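Local coordinates for uncharacterized protein (Danio rerio, PDB 5HBA) that forms the globular C1q domain of the complement C1q A chain and probably serves target recognition in innate immunity, at residues C63-T69 with K103-F109; S57-R61 with Q117-R121. All coordinates share one frame. Residue numbers count along the deposited sequence, not the author numbering.

Contact 1 (C63-T69 with K103-F109); sequences CLRLKST and KVWIEPF
In the jelly-roll sandwich of this C1q domain, C63-S68 and K103-F109 are neighbouring antiparallel strands of one sheet, their axes 4.5 Å apart at 150°. Both backbones are extended, in the register L64-P108, R65-E107, L66-I106, K67-W105, S68-V104. R65 N gives to E107 O (2.7 Å), K67 N to W105 O (2.9 Å) and W105 N to K67 O (3.0 Å). L64, L66, S68, V104, I106 and P108 form the face toward the second sheet, where F54, A56, A94 and L98 lie against it. L66 (chi1 t) fits CD1 between V104 CG1 (3.9 Å) and I106 CG2 (4.0 Å), and L64 CD2 packs against P108 CG (3.9 Å). On the other face the bumps are aromatic. W105 (chi1 p) leans across so that K67 CB rests on its six-membered ring, 3.8 Å from the centroid, while T69 CG2 meets the ring edge. F109 (chi1 p) is sandwiched: the R65 guanidinium lies flat on one side, a cation-pi stack with CZ 3.7 Å from the centroid, and C63 CB covers the opposite face, 3.5 Å from the ring centroid (CH-pi). C63 is also tied by a disulfide to C79 of strand 75-80. At the T69 end, T69 OG1 accepts from K103 N (2.8 Å); at the other, one water accepts from C63 N (2.9 Å) and donates to F109 O (2.6 Å).

Contact 2 (S57-R61 with Q117-R121); sequences SSEGR and QMPKR
K120 spans the gap between S57-R61 and Q117-R121. Its CB points toward the other segment, and from chi1 m and chi2 t the chain extends across, with chi3 (-142°) between wells, until NZ donates to two carbonyls: E59 O at 2.8 Å and R61 O at 2.6 Å. These carbonyls flank G60, whose phi/psi of 80/-161° turns the main chain so that both can face the ammonium; a CB at G60 would lie 3.4 Å from K120 NZ. Strands 48-59 and 120-133 are antiparallel neighbours in one sheet of the C1q jelly roll, S57 pairing with Y123 through the backbone, but here, at the end of the sheet, they part: S58 and R121 have CA atoms 6.2 Å apart. S58 (chi1 t) turns its hydroxyl into this opening, OG lying 3.4 Å from K120 CD and 3.2 Å from R121 O. A water beside it accepts from E59 N (2.8 Å) and donates to R121 O (3.1 Å). R61, with chi1 t, has a CB that points sideways, but its end comes nearer the Q117 side; its NH2 forms a salt bridge with D112 and a weak hydrogen bond to Q117 OE1 (3.4 Å), while NE2 of Q117 is held by the carbonyls of G114 and D112.

Overall arrangement
The centres of the two contacts lie about 16 Å apart, contact 1 near the middle of the domain and contact 2 toward one end. Along the chain they are nested: 57-61, then 63-69, 103-109 and 117-121. Strands 48-59 and 120-133 belong to one sheet of the sandwich, 62-68 and 103-109 to the other; the chain passes from the first sheet to the second by the short turn at G60-R61 and back by the longer loop that follows 103-109. At that end the contacts touch, R61 NH1 lying 3.9 Å from F109 O. No other chain of the three-chain assembly reaches any of the four segments, so both contacts are internal to the single globular domain.

Contact 1 (C63-T69 with K103-F109)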
loop_
_atom_site.group_PDB
_atom_site.type_symbol
_atom_site.label_atom_id
_atom_site.label_comp_id
_atom_site.label_asym_id
_atom_site.label_seq_id
_atom_site.Cartn_x
_atom_site.Cartn_y
_atom_site.Cartn_z
ATOM N N CYS A 63 8.043 2.650 13.923
ATOM C CA CYS A 63 7.219 1.465 14.096
ATOM C C CYS A 63 5.759 1.893 14.275
ATOM O O CYS A 63 5.455 2.773 15.091
ATOM C CB CYS A 63 7.679 0.681 15.320
ATOM S SG CYS A 63 9.091 -0.406 15.020
ATOM N N LEU A 64 4.868 1.278 13.502
ATOM C CA LEU A 64 3.441 1.535 13.619
ATOM C C LEU A 64 2.659 0.235 13.678
ATOM O O LEU A 64 3.008 -0.761 13.015
ATOM C CB LEU A 64 2.952 2.398 12.451
ATOM C CG LEU A 64 3.323 3.883 12.504
ATOM C CD1 LEU A 64 3.374 4.442 11.116
ATOM C CD2 LEU A 64 2.293 4.680 13.321
ATOM N N ARG A 65 1.608 0.230 14.491
ATOM C CA ARG A 65 0.705 -0.907 14.533
ATOM C C ARG A 65 -0.611 -0.515 13.896
ATOM O O ARG A 65 -1.097 0.598 14.103
ATOM C CB ARG A 65 0.445 -1.341 15.980
ATOM C CG ARG A 65 1.588 -2.062 16.629
ATOM C CD ARG A 65 1.146 -2.773 17.920
ATOM N NE ARG A 65 2.283 -3.463 18.528
ATOM C CZ ARG A 65 3.022 -2.955 19.510
ATOM N NH1 ARG A 65 2.728 -1.766 20.015
ATOM N NH2 ARG A 65 4.047 -3.642 19.995
ATOM N N LEU A 66 -1.186 -1.419 13.110
ATOM C CA LEU A 66 -2.586 -1.262 12.718
ATOM C C LEU A 66 -3.409 -2.060 13.721
ATOM O O LEU A 66 -3.158 -3.256 13.920
ATOM C CB LEU A 66 -2.822 -1.789 11.299
ATOM C CG LEU A 66 -4.265 -1.798 10.791
ATOM C CD1 LEU A 66 -4.752 -0.351 10.485
ATOM C CD2 LEU A 66 -4.348 -2.675 9.554
ATOM N N LYS A 67 -4.376 -1.411 14.361
ATOM C CA LYS A 67 -5.123 -2.046 15.447
ATOM C C LYS A 67 -6.636 -1.955 15.238
ATOM O O LYS A 67 -7.112 -1.082 14.511
ATOM C CB LYS A 67 -4.746 -1.415 16.802
ATOM C CG LYS A 67 -3.317 -1.720 17.286
ATOM C CD LYS A 67 -3.073 -1.222 18.719
ATOM C CE LYS A 67 -3.495 -2.245 19.786
ATOM N NZ LYS A 67 -2.574 -3.433 19.818
ATOM N N SER A 68 -7.389 -2.859 15.872
ATOM C CA SER A 68 -8.858 -2.789 15.863
ATOM C C SER A 68 -9.452 -3.244 17.199
ATOM O O SER A 68 -8.806 -3.977 17.955
ATOM C CB SER A 68 -9.441 -3.690 14.772
ATOM O OG SER A 68 -9.343 -5.057 15.153
ATOM N N THR A 69 -10.689 -2.828 17.482
ATOM C CA THR A 69 -11.415 -3.372 18.630
ATOM C C THR A 69 -12.375 -4.470 18.199
ATOM O O THR A 69 -13.279 -4.830 18.948
ATOM C CB THR A 69 -12.232 -2.304 19.383
ATOM O OG1 THR A 69 -13.081 -1.606 18.463
ATOM C CG2 THR A 69 -11.314 -1.314 20.087
ATOM N N LYS A 103 -13.688 -0.309 16.016
ATOM C CA LYS A 103 -12.828 0.829 15.703
ATOM C C LYS A 103 -11.527 0.343 15.071
ATOM O O LYS A 103 -11.068 -0.758 15.378
ATOM C CB LYS A 103 -12.546 1.644 16.968
ATOM C CG LYS A 103 -13.800 2.313 17.537
ATOM C CD LYS A 103 -13.515 3.101 18.807
ATOM C CE LYS A 103 -14.793 3.740 19.348
ATOM N NZ LYS A 103 -15.323 4.848 18.474
ATOM N N VAL A 104 -10.959 1.144 14.167
ATOM C CA VAL A 104 -9.671 0.810 13.544
ATOM C C VAL A 104 -8.786 2.046 13.566
ATOM O O VAL A 104 -9.261 3.171 13.337
ATOM C CB VAL A 104 -9.838 0.288 12.100
ATOM C CG1 VAL A 104 -8.478 -0.082 11.493
ATOM C CG2 VAL A 104 -10.762 -0.933 12.074
ATOM N N TRP A 105 -7.504 1.853 13.865
ATOM C CA TRP A 105 -6.603 2.992 13.937
ATOM C C TRP A 105 -5.158 2.566 13.738
ATOM O O TRP A 105 -4.857 1.369 13.654
ATOM C CB TRP A 105 -6.785 3.734 15.269
ATOM C CG TRP A 105 -6.275 3.001 16.509
ATOM C CD1 TRP A 105 -5.087 3.224 17.145
ATOM C CD2 TRP A 105 -6.951 1.983 17.276
ATOM N NE1 TRP A 105 -4.972 2.400 18.244
ATOM C CE2 TRP A 105 -6.107 1.627 18.350
ATOM C CE3 TRP A 105 -8.187 1.330 17.160
ATOM C CZ2 TRP A 105 -6.442 0.657 19.296
ATOM C CZ3 TRP A 105 -8.524 0.356 18.099
ATOM C CH2 TRP A 105 -7.656 0.036 19.156
ATOM N N ILE A 106 -4.279 3.537 13.737
ATOM C CA ILE A 106 -2.870 3.345 13.827
ATOM C C ILE A 106 -2.303 4.062 15.002
ATOM O O ILE A 106 -2.766 5.038 15.448
ATOM C CB ILE A 106 -2.131 3.736 12.551
ATOM C CG1 ILE A 106 -2.316 5.224 12.222
ATOM C CG2 ILE A 106 -2.598 2.870 11.419
ATOM C CD1 ILE A 106 -1.617 5.716 10.981
ATOM N N GLU A 107 -1.213 3.533 15.426
ATOM C CA GLU A 107 -0.531 3.719 16.697
ATOM C C GLU A 107 0.979 3.512 16.530
ATOM O O GLU A 107 1.429 2.505 15.953
ATOM C CB GLU A 107 -1.168 2.802 17.761
ATOM C CG GLU A 107 -0.640 2.907 19.152
ATOM C CD GLU A 107 -1.392 1.982 20.109
ATOM O OE1 GLU A 107 -2.297 1.243 19.648
ATOM O OE2 GLU A 107 -1.074 1.986 21.313
ATOM N N PRO A 108 1.739 4.527 16.870
ATOM C CA PRO A 108 3.192 4.363 16.873
ATOM C C PRO A 108 3.653 3.669 18.148
ATOM O O PRO A 108 2.970 3.754 19.179
ATOM C CB PRO A 108 3.720 5.808 16.858
ATOM C CG PRO A 108 2.500 6.702 16.692
ATOM C CD PRO A 108 1.336 5.909 17.198
ATOM N N PHE A 109 4.788 2.979 18.066
ATOM C CA PHE A 109 5.466 2.444 19.246
ATOM C C PHE A 109 6.986 2.510 19.066
ATOM O O PHE A 109 7.475 2.736 17.956
ATOM C CB PHE A 109 4.985 1.027 19.591
ATOM C CG PHE A 109 5.332 -0.031 18.567
ATOM C CD1 PHE A 109 4.588 -0.166 17.399
ATOM C CD2 PHE A 109 6.362 -0.944 18.812
ATOM C CE1 PHE A 109 4.895 -1.163 16.471
ATOM C CE2 PHE A 109 6.667 -1.957 17.894
ATOM C CZ PHE A 109 5.939 -2.064 16.722
HETATM O O HOH W 1 8.322 4.434 16.200
#

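Contact 2 (S57-R61 with Q117-R121)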
loop_
_atom_site.group_PDB
_atom_site.type_symbol
_atom_site.label_atom_id
_atom_site.label_comp_id
_atom_site.label_asym_id
_atom_site.label_seq_id
_atom_site.Cartn_x
_atom_site.Cartn_y
_atom_site.Cartn_z
ATOM N N SER A 57 5.939 8.517 7.731
ATOM C CA SER A 57 7.360 8.747 7.955
ATOM C C SER A 57 7.661 9.570 9.198
ATOM O O SER A 57 6.910 10.478 9.576
ATOM C CB SER A 57 8.063 9.371 6.729
ATOM O OG SER A 57 7.320 10.420 6.154
ATOM N N SER A 58 8.787 9.239 9.814
ATOM C CA SER A 58 9.327 9.971 10.946
ATOM C C SER A 58 10.835 9.954 10.765
ATOM O O SER A 58 11.351 9.138 10.001
ATOM C CB SER A 58 8.966 9.246 12.242
ATOM O OG SER A 58 9.550 9.895 13.355
ATOM N N GLU A 59 11.543 10.835 11.463
ATOM C CA GLU A 59 13.002 10.797 11.454
ATOM C C GLU A 59 13.476 9.617 12.308
ATOM O O GLU A 59 13.018 9.441 13.441
ATOM C CB GLU A 59 13.570 12.120 11.989
ATOM C CG GLU A 59 15.096 12.208 12.021
ATOM C CD GLU A 59 15.695 12.667 10.700
ATOM O OE1 GLU A 59 14.978 12.633 9.672
ATOM O OE2 GLU A 59 16.884 13.064 10.691
ATOM N N GLY A 60 14.365 8.790 11.759
ATOM C CA GLY A 60 14.873 7.643 12.491
ATOM C C GLY A 60 13.902 6.475 12.480
ATOM O O GLY A 60 13.005 6.415 11.636
ATOM N N ARG A 61 14.080 5.551 13.424
ATOM C CA ARG A 61 13.257 4.345 13.509
ATOM C C ARG A 61 11.760 4.671 13.604
ATOM O O ARG A 61 11.347 5.512 14.409
ATOM C CB ARG A 61 13.682 3.497 14.714
ATOM C CG ARG A 61 12.937 2.165 14.833
ATOM C CD ARG A 61 12.490 1.894 16.266
ATOM N NE ARG A 61 11.593 2.937 16.741
ATOM C CZ ARG A 61 11.754 3.610 17.879
ATOM N NH1 ARG A 61 10.885 4.562 18.212
ATOM N NH2 ARG A 61 12.778 3.335 18.683
ATOM N N GLN A 117 12.091 7.515 25.993
ATOM C CA GLN A 117 12.154 8.043 24.631
ATOM C C GLN A 117 11.046 9.080 24.392
ATOM O O GLN A 117 9.885 8.860 24.750
ATOM C CB GLN A 117 12.059 6.914 23.605
ATOM C CG GLN A 117 13.038 5.769 23.863
ATOM C CD GLN A 117 12.994 4.712 22.780
ATOM O OE1 GLN A 117 13.089 5.027 21.594
ATOM N NE2 GLN A 117 12.838 3.451 23.181
ATOM N N MET A 118 11.409 10.208 23.798
ATOM C CA MET A 118 10.437 11.252 23.488
ATOM C C MET A 118 9.693 10.911 22.197
ATOM O O MET A 118 10.297 10.416 21.251
ATOM C CB MET A 118 11.144 12.609 23.336
ATOM C CG MET A 118 11.696 13.188 24.646
ATOM S SD MET A 118 12.327 14.881 24.482
ATOM C CE MET A 118 10.960 15.688 23.707
ATOM N N PRO A 119 8.379 11.183 22.144
ATOM C CA PRO A 119 7.658 10.948 20.885
ATOM C C PRO A 119 8.200 11.868 19.783
ATOM O O PRO A 119 8.869 12.855 20.101
ATOM C CB PRO A 119 6.216 11.326 21.229
ATOM C CG PRO A 119 6.317 12.217 22.438
ATOM C CD PRO A 119 7.505 11.720 23.202
ATOM N N LYS A 120 7.956 11.547 18.514
ATOM C CA LYS A 120 8.471 12.393 17.436
ATOM C C LYS A 120 7.369 12.836 16.498
ATOM O O LYS A 120 6.270 12.266 16.490
ATOM C CB LYS A 120 9.525 11.666 16.588
ATOM C CG LYS A 120 10.455 10.730 17.310
ATOM C CD LYS A 120 11.338 10.012 16.271
ATOM C CE LYS A 120 11.591 8.553 16.631
ATOM N NZ LYS A 120 12.163 7.771 15.480
ATOM N N ARG A 121 7.683 13.838 15.685
ATOM C CA ARG A 121 6.783 14.258 14.622
ATOM C C ARG A 121 6.515 13.080 13.707
ATOM O O ARG A 121 7.371 12.189 13.539
ATOM C CB ARG A 121 7.386 15.394 13.789
ATOM C CG ARG A 121 7.623 16.685 14.540
ATOM C CD ARG A 121 8.009 17.809 13.560
ATOM N NE ARG A 121 7.023 17.918 12.481
ATOM C CZ ARG A 121 7.066 18.809 11.491
ATOM N NH1 ARG A 121 8.052 19.697 11.423
ATOM N NH2 ARG A 121 6.114 18.813 10.566
HETATM O O HOH W 2 10.323 12.827 13.075
#